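Long-range contacts in alkylpurine DNA glycosylase AlkC (Pseudomonas fluorescens, PDB 5VHV), which excises alkylated purine bases from DNA as a glycosylase of base excision repair, without flipping the damaged nucleotide out of the double helix: residues Tyr65-Ala76 against Asp99-Phe110; Ala247-Leu258 against Val345-Gly353. All coordinates share one frame; numbering follows the deposited sequence.

Interaction 1. Residues Tyr65-Ala76 against Asp99-Phe110; sequences YPQTLTLLYALA and DFKRSMAALKYF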
loop_
_atom_site.group_PDB
_atom_site.type_symbol
_atom_site.label_atom_id
_atom_site.label_comp_id
_atom_site.label_asym_id
_atom_site.label_seq_id
_atom_site.Cartn_x
_atom_site.Cartn_y
_atom_site.Cartn_z
ATOM N N TYR A 65 -13.130 -18.816 -24.949
ATOM C CA TYR A 65 -12.966 -18.132 -23.668
ATOM C C TYR A 65 -13.875 -18.707 -22.586
ATOM O O TYR A 65 -13.369 -19.059 -21.503
ATOM C CB TYR A 65 -13.167 -16.626 -23.875
ATOM C CG TYR A 65 -13.085 -15.814 -22.615
ATOM C CD1 TYR A 65 -11.881 -15.639 -21.972
ATOM C CD2 TYR A 65 -14.215 -15.217 -22.065
ATOM C CE1 TYR A 65 -11.796 -14.888 -20.808
ATOM C CE2 TYR A 65 -14.141 -14.472 -20.914
ATOM C CZ TYR A 65 -12.934 -14.299 -20.286
ATOM O OH TYR A 65 -12.837 -13.559 -19.116
ATOM N N PRO A 66 -15.188 -18.836 -22.784
ATOM C CA PRO A 66 -16.006 -19.451 -21.723
ATOM C C PRO A 66 -15.554 -20.851 -21.345
ATOM O O PRO A 66 -15.550 -21.197 -20.158
ATOM C CB PRO A 66 -17.419 -19.457 -22.324
ATOM C CG PRO A 66 -17.397 -18.406 -23.398
ATOM C CD PRO A 66 -16.002 -18.436 -23.952
ATOM N N GLN A 67 -15.171 -21.671 -22.324
ATOM C CA GLN A 67 -14.712 -23.026 -22.025
ATOM C C GLN A 67 -13.419 -23.008 -21.223
ATOM O O GLN A 67 -13.250 -23.791 -20.276
ATOM C CB GLN A 67 -14.506 -23.814 -23.321
ATOM C CG GLN A 67 -15.769 -24.096 -24.124
ATOM C CD GLN A 67 -15.461 -24.675 -25.509
ATOM O OE1 GLN A 67 -14.467 -24.314 -26.158
ATOM N NE2 GLN A 67 -16.312 -25.581 -25.958
ATOM N N THR A 68 -12.490 -22.126 -21.579
ATOM C CA THR A 68 -11.258 -22.028 -20.806
ATOM C C THR A 68 -11.553 -21.546 -19.387
ATOM O O THR A 68 -10.968 -22.050 -18.422
ATOM C CB THR A 68 -10.246 -21.109 -21.511
ATOM O OG1 THR A 68 -9.963 -21.627 -22.824
ATOM C CG2 THR A 68 -8.948 -21.039 -20.727
ATOM N N LEU A 69 -12.471 -20.583 -19.234
ATOM C CA LEU A 69 -12.805 -20.107 -17.890
ATOM C C LEU A 69 -13.316 -21.249 -17.018
ATOM O O LEU A 69 -12.979 -21.333 -15.831
ATOM C CB LEU A 69 -13.847 -18.986 -17.953
ATOM C CG LEU A 69 -13.396 -17.566 -18.278
ATOM C CD1 LEU A 69 -14.595 -16.650 -18.089
ATOM C CD2 LEU A 69 -12.217 -17.106 -17.420
ATOM N N THR A 70 -14.124 -22.139 -17.590
ATOM C CA THR A 70 -14.592 -23.294 -16.826
ATOM C C THR A 70 -13.419 -24.093 -16.266
ATOM O O THR A 70 -13.434 -24.491 -15.093
ATOM C CB THR A 70 -15.491 -24.164 -17.700
ATOM O OG1 THR A 70 -16.666 -23.411 -18.027
ATOM C CG2 THR A 70 -15.900 -25.448 -16.979
ATOM N N LEU A 71 -12.383 -24.324 -17.077
ATOM C CA LEU A 71 -11.204 -25.031 -16.581
ATOM C C LEU A 71 -10.510 -24.236 -15.483
ATOM O O LEU A 71 -10.043 -24.803 -14.491
ATOM C CB LEU A 71 -10.213 -25.289 -17.705
ATOM C CG LEU A 71 -10.725 -26.090 -18.902
ATOM C CD1 LEU A 71 -9.610 -26.263 -19.908
ATOM C CD2 LEU A 71 -11.269 -27.453 -18.469
ATOM N N LEU A 72 -10.391 -22.926 -15.671
ATOM C CA LEU A 72 -9.656 -22.113 -14.713
ATOM C C LEU A 72 -10.407 -21.989 -13.384
ATOM O O LEU A 72 -9.774 -21.889 -12.320
ATOM C CB LEU A 72 -9.375 -20.748 -15.329
ATOM C CG LEU A 72 -8.488 -20.760 -16.603
ATOM C CD1 LEU A 72 -8.299 -19.332 -17.093
ATOM C CD2 LEU A 72 -7.121 -21.407 -16.364
ATOM N N TYR A 73 -11.745 -22.003 -13.412
ATOM C CA TYR A 73 -12.499 -22.101 -12.167
ATOM C C TYR A 73 -12.105 -23.354 -11.393
ATOM O O TYR A 73 -11.955 -23.310 -10.165
ATOM C CB TYR A 73 -14.002 -22.124 -12.437
ATOM C CG TYR A 73 -14.719 -20.787 -12.475
ATOM C CD1 TYR A 73 -14.294 -19.759 -13.312
ATOM C CD2 TYR A 73 -15.847 -20.562 -11.678
ATOM C CE1 TYR A 73 -14.975 -18.545 -13.362
ATOM C CE2 TYR A 73 -16.541 -19.359 -11.718
ATOM C CZ TYR A 73 -16.102 -18.349 -12.559
ATOM O OH TYR A 73 -16.795 -17.152 -12.604
ATOM N N ALA A 74 -11.962 -24.493 -12.087
ATOM C CA ALA A 74 -11.577 -25.721 -11.401
ATOM C C ALA A 74 -10.119 -25.694 -10.978
ATOM O O ALA A 74 -9.759 -26.297 -9.958
ATOM C CB ALA A 74 -11.833 -26.936 -12.283
ATOM N N LEU A 75 -9.276 -24.981 -11.731
ATOM C CA LEU A 75 -7.860 -24.916 -11.403
ATOM C C LEU A 75 -7.620 -24.119 -10.119
ATOM O O LEU A 75 -6.719 -24.454 -9.341
ATOM C CB LEU A 75 -7.089 -24.291 -12.566
ATOM C CG LEU A 75 -5.569 -24.252 -12.401
ATOM C CD1 LEU A 75 -4.973 -25.634 -12.447
ATOM C CD2 LEU A 75 -4.936 -23.315 -13.446
ATOM N N ALA A 76 -8.427 -23.093 -9.867
ATOM C CA ALA A 76 -8.110 -22.154 -8.790
ATOM C C ALA A 76 -7.879 -22.827 -7.444
ATOM O O ALA A 76 -6.828 -22.576 -6.835
ATOM C CB ALA A 76 -9.210 -21.089 -8.710
ATOM N N ASP A 99 -16.526 -9.910 -23.202
ATOM C CA ASP A 99 -17.462 -10.788 -22.522
ATOM C C ASP A 99 -17.515 -10.247 -21.083
ATOM O O ASP A 99 -17.088 -10.881 -20.107
ATOM C CB ASP A 99 -17.014 -12.251 -22.603
ATOM C CG ASP A 99 -18.149 -13.229 -22.400
ATOM O OD1 ASP A 99 -19.289 -12.788 -22.139
ATOM O OD2 ASP A 99 -17.898 -14.451 -22.485
ATOM N N PHE A 100 -18.031 -9.018 -20.967
ATOM C CA PHE A 100 -17.902 -8.236 -19.735
ATOM C C PHE A 100 -18.550 -8.931 -18.546
ATOM O O PHE A 100 -17.927 -9.088 -17.489
ATOM C CB PHE A 100 -18.507 -6.848 -19.939
ATOM C CG PHE A 100 -18.392 -5.960 -18.739
ATOM C CD1 PHE A 100 -17.229 -5.262 -18.498
ATOM C CD2 PHE A 100 -19.441 -5.837 -17.834
ATOM C CE1 PHE A 100 -17.116 -4.449 -17.390
ATOM C CE2 PHE A 100 -19.304 -5.028 -16.712
ATOM C CZ PHE A 100 -18.151 -4.344 -16.505
ATOM N N LYS A 101 -19.812 -9.340 -18.681
ATOM C CA LYS A 101 -20.503 -9.841 -17.502
ATOM C C LYS A 101 -19.870 -11.136 -17.017
ATOM O O LYS A 101 -19.673 -11.331 -15.810
ATOM C CB LYS A 101 -21.989 -10.007 -17.810
ATOM C CG LYS A 101 -22.669 -8.651 -17.791
ATOM C CD LYS A 101 -24.040 -8.638 -18.398
ATOM C CE LYS A 101 -24.600 -7.227 -18.329
ATOM N NZ LYS A 101 -25.764 -7.056 -19.217
ATOM N N ARG A 102 -19.488 -12.003 -17.949
ATOM C CA ARG A 102 -18.824 -13.236 -17.551
ATOM C C ARG A 102 -17.490 -12.936 -16.886
ATOM O O ARG A 102 -17.115 -13.597 -15.910
ATOM C CB ARG A 102 -18.622 -14.131 -18.770
ATOM C CG ARG A 102 -18.292 -15.557 -18.429
ATOM C CD ARG A 102 -17.892 -16.342 -19.672
ATOM N NE ARG A 102 -18.964 -16.411 -20.660
ATOM C CZ ARG A 102 -19.938 -17.312 -20.657
ATOM N NH1 ARG A 102 -20.002 -18.229 -19.695
ATOM N NH2 ARG A 102 -20.847 -17.292 -21.623
ATOM N N SER A 103 -16.751 -11.953 -17.417
ATOM C CA SER A 103 -15.457 -11.591 -16.854
ATOM C C SER A 103 -15.599 -11.011 -15.451
ATOM O O SER A 103 -14.810 -11.338 -14.555
ATOM C CB SER A 103 -14.742 -10.613 -17.779
ATOM O OG SER A 103 -14.359 -11.287 -18.981
ATOM N N MET A 104 -16.622 -10.186 -15.225
ATOM C CA MET A 104 -16.828 -9.663 -13.881
ATOM C C MET A 104 -17.108 -10.791 -12.901
ATOM O O MET A 104 -16.592 -10.782 -11.774
ATOM C CB MET A 104 -17.973 -8.650 -13.864
ATOM C CG MET A 104 -17.661 -7.334 -14.563
ATOM S SD MET A 104 -16.204 -6.472 -13.957
ATOM C CE MET A 104 -15.027 -6.868 -15.257
ATOM N N ALA A 105 -17.937 -11.757 -13.300
ATOM C CA ALA A 105 -18.243 -12.873 -12.418
ATOM C C ALA A 105 -16.988 -13.674 -12.134
ATOM O O ALA A 105 -16.764 -14.105 -10.996
ATOM C CB ALA A 105 -19.329 -13.769 -13.025
ATOM N N ALA A 106 -16.133 -13.844 -13.154
ATOM C CA ALA A 106 -14.866 -14.546 -12.969
ATOM C C ALA A 106 -13.941 -13.816 -11.998
ATOM O O ALA A 106 -13.286 -14.454 -11.161
ATOM C CB ALA A 106 -14.166 -14.749 -14.317
ATOM N N LEU A 107 -13.835 -12.490 -12.106
ATOM C CA LEU A 107 -12.958 -11.764 -11.187
ATOM C C LEU A 107 -13.479 -11.867 -9.764
ATOM O O LEU A 107 -12.701 -12.001 -8.807
ATOM C CB LEU A 107 -12.828 -10.292 -11.602
ATOM C CG LEU A 107 -12.124 -10.001 -12.931
ATOM C CD1 LEU A 107 -12.052 -8.471 -13.183
ATOM C CD2 LEU A 107 -10.745 -10.614 -12.995
ATOM N N LYS A 108 -14.801 -11.830 -9.603
ATOM C CA LYS A 108 -15.359 -11.917 -8.258
ATOM C C LYS A 108 -15.049 -13.277 -7.643
ATOM O O LYS A 108 -14.794 -13.388 -6.436
ATOM C CB LYS A 108 -16.867 -11.694 -8.299
ATOM C CG LYS A 108 -17.532 -11.737 -6.936
ATOM C CD LYS A 108 -19.058 -11.711 -7.049
ATOM C CE LYS A 108 -19.668 -11.876 -5.673
ATOM N NZ LYS A 108 -21.158 -11.777 -5.684
ATOM N N TYR A 109 -15.081 -14.319 -8.464
ATOM C CA TYR A 109 -14.736 -15.664 -8.006
ATOM C C TYR A 109 -13.239 -15.789 -7.720
ATOM O O TYR A 109 -12.835 -16.270 -6.653
ATOM C CB TYR A 109 -15.161 -16.676 -9.063
ATOM C CG TYR A 109 -14.672 -18.086 -8.810
ATOM C CD1 TYR A 109 -15.325 -18.911 -7.913
ATOM C CD2 TYR A 109 -13.551 -18.583 -9.469
ATOM C CE1 TYR A 109 -14.887 -20.227 -7.686
ATOM C CE2 TYR A 109 -13.106 -19.882 -9.249
ATOM C CZ TYR A 109 -13.789 -20.697 -8.373
ATOM O OH TYR A 109 -13.339 -21.989 -8.140
ATOM N N PHE A 110 -12.401 -15.385 -8.675
ATOM C CA PHE A 110 -10.947 -15.551 -8.527
ATOM C C PHE A 110 -10.351 -14.707 -7.400
ATOM O O PHE A 110 -9.313 -15.082 -6.838
ATOM C CB PHE A 110 -10.229 -15.200 -9.835
ATOM C CG PHE A 110 -10.404 -16.212 -10.953
ATOM C CD1 PHE A 110 -10.362 -17.581 -10.708
ATOM C CD2 PHE A 110 -10.561 -15.775 -12.263
ATOM C CE1 PHE A 110 -10.515 -18.490 -11.754
ATOM C CE2 PHE A 110 -10.692 -16.682 -13.323
ATOM C CZ PHE A 110 -10.684 -18.034 -13.067
HETATM O O HOH W 1 -17.419 -20.111 -18.701
HETATM O O HOH W 2 -17.627 -16.240 -15.301
#
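Tyr65 reaches over to Ser103 of the second helix: its OH donates to Ser103 OG at 2.7 Å, while the ring edge meets the Asp99 carboxylate through OD2, close to the ring plane. Next in sequence, Pro66 sets CB over one face of the Arg102 guanidinium, 3.7 Å from Arg102 CZ, the two side chains crossing at about a right angle. That group is kept in place by a salt bridge from Arg102 NE to Asp99 OD2 (2.9 Å), met on the syn side of the carboxylate, and a water donating to Pro66 O adds a weak bond to NH1. Leu69 CD1 rests against the aliphatic stem of the same arginine, 3.7 Å from CD, and also approaches Ala106 CB. A turn later, Leu72 CB is 3.8 Å from Phe110 CZ, and its carbonyl O meets the edge of that ring. Tyr73 is the knob among Ala105, Ala106, Tyr109 and Phe110. Its ring forms an offset stack with Tyr109, centroids 4.1 Å apart and planes at 2°, and a water joins its hydroxyl to Arg102 O. With CG anti to the backbone N (chi1 171°), Tyr109 runs beneath Tyr73, and its OH donates to Tyr73 O at 2.8 Å, tilted from the carbonyl plane. A leucine in place of Tyr109 would probably cost Tyr73 both its flat stacking partner and the hydrogen bond to its carbonyl. Ala76 CB closes the row against Tyr109 and Phe110. The helices run nearly parallel (10°), their axes 11.0 Å apart, a spacing bridged by large side chains. This is consistent with the stacked helices of a HEAT-like solenoid: helix 87-95 packs on Tyr65 and Ser103 through Val92, while helix 119-126 meets helix 100-110 at Ser103, Met104 and Leu107.

Interaction 2. Residues Ala247-Leu258 against Val345-Gly353; sequences AGAKAEVKIHHL and VLVNGERLG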
loop_
_atom_site.group_PDB
_atom_site.type_symbol
_atom_site.label_atom_id
_atom_site.label_comp_id
_atom_site.label_asym_id
_atom_site.label_seq_id
_atom_site.Cartn_x
_atom_site.Cartn_y
_atom_site.Cartn_z
ATOM N N ALA A 247 -4.537 16.112 18.421
ATOM C CA ALA A 247 -3.201 16.656 18.638
ATOM C C ALA A 247 -2.949 17.895 17.777
ATOM O O ALA A 247 -1.828 18.138 17.320
ATOM C CB ALA A 247 -2.151 15.581 18.359
ATOM N N GLY A 248 -3.981 18.698 17.550
ATOM C CA GLY A 248 -3.835 19.876 16.723
ATOM C C GLY A 248 -3.380 21.118 17.476
ATOM O O GLY A 248 -2.863 22.056 16.863
ATOM N N ALA A 249 -3.557 21.142 18.791
ATOM C CA ALA A 249 -3.150 22.304 19.572
ATOM C C ALA A 249 -1.633 22.359 19.682
ATOM O O ALA A 249 -0.955 21.332 19.731
ATOM C CB ALA A 249 -3.770 22.265 20.973
ATOM N N LYS A 250 -1.098 23.575 19.735
ATOM C CA LYS A 250 0.327 23.720 19.982
ATOM C C LYS A 250 0.687 23.023 21.287
ATOM O O LYS A 250 -0.053 23.085 22.275
ATOM C CB LYS A 250 0.715 25.199 20.029
ATOM C CG LYS A 250 0.503 25.915 18.690
ATOM C CD LYS A 250 1.715 26.722 18.234
ATOM C CE LYS A 250 1.552 28.206 18.529
ATOM N NZ LYS A 250 2.766 28.981 18.131
ATOM N N ALA A 251 1.813 22.326 21.277
ATOM C CA ALA A 251 2.212 21.565 22.448
ATOM C C ALA A 251 2.680 22.514 23.536
ATOM O O ALA A 251 3.500 23.397 23.287
ATOM C CB ALA A 251 3.320 20.583 22.085
ATOM N N GLU A 252 2.144 22.334 24.742
ATOM C CA GLU A 252 2.564 23.113 25.903
ATOM C C GLU A 252 3.645 22.305 26.608
ATOM O O GLU A 252 3.403 21.584 27.574
ATOM C CB GLU A 252 1.373 23.418 26.805
ATOM C CG GLU A 252 0.311 24.296 26.157
ATOM C CD GLU A 252 0.836 25.665 25.759
ATOM O OE1 GLU A 252 1.816 26.135 26.375
ATOM O OE2 GLU A 252 0.269 26.271 24.823
ATOM N N VAL A 253 4.866 22.411 26.079
ATOM C CA VAL A 253 5.985 21.593 26.531
ATOM C C VAL A 253 7.277 22.376 26.367
ATOM O O VAL A 253 7.359 23.319 25.581
ATOM C CB VAL A 253 6.105 20.260 25.746
ATOM C CG1 VAL A 253 4.836 19.420 25.868
ATOM C CG2 VAL A 253 6.446 20.530 24.283
ATOM N N LYS A 254 8.295 21.958 27.110
ATOM C CA LYS A 254 9.678 22.350 26.884
ATOM C C LYS A 254 10.467 21.117 26.468
ATOM O O LYS A 254 10.176 20.009 26.913
ATOM C CB LYS A 254 10.298 22.970 28.142
ATOM C CG LYS A 254 9.700 24.325 28.505
ATOM C CD LYS A 254 10.439 25.003 29.656
ATOM C CE LYS A 254 10.212 24.294 30.979
ATOM N NZ LYS A 254 10.467 25.199 32.148
ATOM N N ILE A 255 11.451 21.303 25.598
ATOM C CA ILE A 255 12.309 20.212 25.143
ATOM C C ILE A 255 13.675 20.374 25.802
ATOM O O ILE A 255 14.215 21.487 25.850
ATOM C CB ILE A 255 12.409 20.180 23.610
ATOM C CG1 ILE A 255 13.222 18.977 23.143
ATOM C CG2 ILE A 255 13.004 21.473 23.060
ATOM C CD1 ILE A 255 13.069 18.708 21.653
ATOM N N HIS A 256 14.203 19.277 26.360
ATOM C CA HIS A 256 15.486 19.288 27.060
ATOM C C HIS A 256 16.403 18.202 26.521
ATOM O O HIS A 256 15.946 17.180 25.995
ATOM C CB HIS A 256 15.338 19.056 28.575
ATOM C CG HIS A 256 14.394 19.997 29.244
ATOM N ND1 HIS A 256 14.677 21.336 29.420
ATOM C CD2 HIS A 256 13.172 19.794 29.787
ATOM C CE1 HIS A 256 13.669 21.915 30.045
ATOM N NE2 HIS A 256 12.744 21.002 30.280
ATOM N N HIS A 257 17.706 18.430 26.671
ATOM C CA HIS A 257 18.716 17.406 26.411
ATOM C C HIS A 257 18.746 16.959 24.948
ATOM O O HIS A 257 19.151 15.832 24.656
ATOM C CB HIS A 257 18.507 16.162 27.296
ATOM C CG HIS A 257 18.285 16.458 28.749
ATOM N ND1 HIS A 257 19.136 17.246 29.490
ATOM C CD2 HIS A 257 17.328 16.028 29.608
ATOM C CE1 HIS A 257 18.694 17.321 30.735
ATOM N NE2 HIS A 257 17.600 16.587 30.832
ATOM N N LEU A 258 18.320 17.780 23.994
ATOM C CA LEU A 258 18.220 17.287 22.620
ATOM C C LEU A 258 19.612 17.008 22.079
ATOM O O LEU A 258 20.503 17.850 22.185
ATOM C CB LEU A 258 17.498 18.301 21.728
ATOM C CG LEU A 258 17.516 17.988 20.218
ATOM C CD1 LEU A 258 16.826 16.688 19.911
ATOM C CD2 LEU A 258 16.878 19.092 19.382
ATOM N N VAL A 345 13.033 17.874 15.367
ATOM C CA VAL A 345 12.032 17.252 16.244
ATOM C C VAL A 345 10.700 17.950 16.017
ATOM O O VAL A 345 10.622 19.186 16.054
ATOM C CB VAL A 345 12.445 17.327 17.726
ATOM C CG1 VAL A 345 11.329 16.840 18.632
ATOM C CG2 VAL A 345 13.687 16.478 17.975
ATOM N N LEU A 346 9.656 17.164 15.776
ATOM C CA LEU A 346 8.330 17.657 15.420
ATOM C C LEU A 346 7.339 17.248 16.502
ATOM O O LEU A 346 7.232 16.060 16.829
ATOM C CB LEU A 346 7.856 17.075 14.081
ATOM C CG LEU A 346 8.835 17.225 12.921
ATOM C CD1 LEU A 346 8.472 16.291 11.765
ATOM C CD2 LEU A 346 8.827 18.658 12.472
ATOM N N VAL A 347 6.614 18.221 17.047
ATOM C CA VAL A 347 5.613 17.947 18.071
ATOM C C VAL A 347 4.325 18.666 17.678
ATOM O O VAL A 347 4.312 19.894 17.511
ATOM C CB VAL A 347 6.079 18.372 19.478
ATOM C CG1 VAL A 347 5.024 17.961 20.524
ATOM C CG2 VAL A 347 7.424 17.729 19.824
ATOM N N ASN A 348 3.248 17.894 17.518
ATOM C CA ASN A 348 1.986 18.388 16.984
ATOM C C ASN A 348 2.196 19.300 15.782
ATOM O O ASN A 348 1.549 20.346 15.664
ATOM C CB ASN A 348 1.198 19.107 18.085
ATOM C CG ASN A 348 0.736 18.155 19.169
ATOM O OD1 ASN A 348 1.112 16.978 19.173
ATOM N ND2 ASN A 348 -0.074 18.656 20.102
ATOM N N GLY A 349 3.093 18.916 14.882
ATOM C CA GLY A 349 3.251 19.615 13.628
ATOM C C GLY A 349 4.217 20.773 13.663
ATOM O O GLY A 349 4.432 21.408 12.624
ATOM N N GLU A 350 4.814 21.053 14.807
ATOM C CA GLU A 350 5.687 22.201 14.991
ATOM C C GLU A 350 7.116 21.724 15.210
ATOM O O GLU A 350 7.348 20.796 15.983
ATOM C CB GLU A 350 5.219 23.035 16.199
ATOM C CG GLU A 350 6.097 24.218 16.562
ATOM C CD GLU A 350 5.640 24.928 17.838
ATOM O OE1 GLU A 350 4.754 24.397 18.546
ATOM O OE2 GLU A 350 6.169 26.019 18.135
ATOM N N ARG A 351 8.077 22.371 14.546
ATOM C CA ARG A 351 9.484 22.078 14.802
ATOM C C ARG A 351 9.897 22.690 16.130
ATOM O O ARG A 351 9.814 23.911 16.306
ATOM C CB ARG A 351 10.344 22.633 13.672
ATOM C CG ARG A 351 10.066 21.945 12.337
ATOM C CD ARG A 351 11.038 22.365 11.242
ATOM N NE ARG A 351 10.829 21.623 9.998
ATOM C CZ ARG A 351 11.608 21.718 8.923
ATOM N NH1 ARG A 351 12.662 22.529 8.922
ATOM N NH2 ARG A 351 11.332 20.998 7.844
ATOM N N LEU A 352 10.356 21.859 17.061
ATOM C CA LEU A 352 10.742 22.326 18.382
ATOM C C LEU A 352 12.244 22.398 18.602
ATOM O O LEU A 352 12.669 22.972 19.608
ATOM C CB LEU A 352 10.131 21.422 19.464
ATOM C CG LEU A 352 8.891 21.948 20.177
ATOM C CD1 LEU A 352 7.850 22.393 19.216
ATOM C CD2 LEU A 352 8.332 20.881 21.108
ATOM N N GLY A 353 13.050 21.787 17.745
ATOM C CA GLY A 353 14.491 21.898 17.867
ATOM C C GLY A 353 15.144 21.082 16.781
ATOM O O GLY A 353 14.482 20.334 16.053
HETATM O O HOH W 3 -0.992 21.401 14.844
HETATM O O HOH W 4 3.495 22.148 18.975
HETATM O O HOH W 5 4.991 24.312 21.388
#
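Asn348, at the tip of the Val345-Gly353 hairpin, ties the incoming chain down: ND2 donates to Ala249 O over 2.8 Å in a nearly linear bond (172° at the hydrogen) that lies in the amide plane and approaches almost along the C=O axis. Its other amide atom, OD1, accepts from the backbone N of Val288, so both ends of the amide are used and its rotation is fixed. Packing is tightest beside it, where Ala251 CB presses on Val347 CG1 at 3.5 Å. Farther along, Val253 CG2 meets Leu352 CD2 (3.7 Å), Ile255 CD1 and Val345 CG1 come tip to tip at 4.0 Å, and Leu258 CD1 passes Val345 CG2 at 3.7 Å in the opposite direction, its CD2 lying against the backbone of Gly353, where a side chain would crowd it. The Glu350 side is looser and wet. The carboxylate and Lys250 NZ stay beyond salt-bridge distance, and two waters donate to Glu350 OE1, one of them also linking Ala251 N to Val347 O and the other reaching Ala251 O. No backbone hydrogen bond joins the segments, and their side chains meet between them, consistent with the two facing layers of an Ig-like beta sandwich. Strand 253-256 pairs with strand 270-279, whose Phe275 touches Ile255 and Val345, whereas the hairpin, with its type I' turn, pairs through Leu346 and Asn348 with strand 285-294.

How the interactions relate
Interactions 1 and 2 lie on opposite sides of the chain's centre, with centres about 56 Å apart and nearest atoms about 40 Å apart, and share no element. Both are partly buried, with similar buried areas, yet they are built differently. Interaction 1 joins two near-parallel helices of the helical part, using stacked aromatic rings, a hydroxyl pair and an arginine held by the aspartate just before its helix. Interaction 2, in the strand-rich C-terminal part, relies on branched aliphatic side chains, an asparagine amide and bridging waters. In both, a polar side chain grips a backbone carbonyl of the partner segment: a tyrosine hydroxyl in one, an amide in the other.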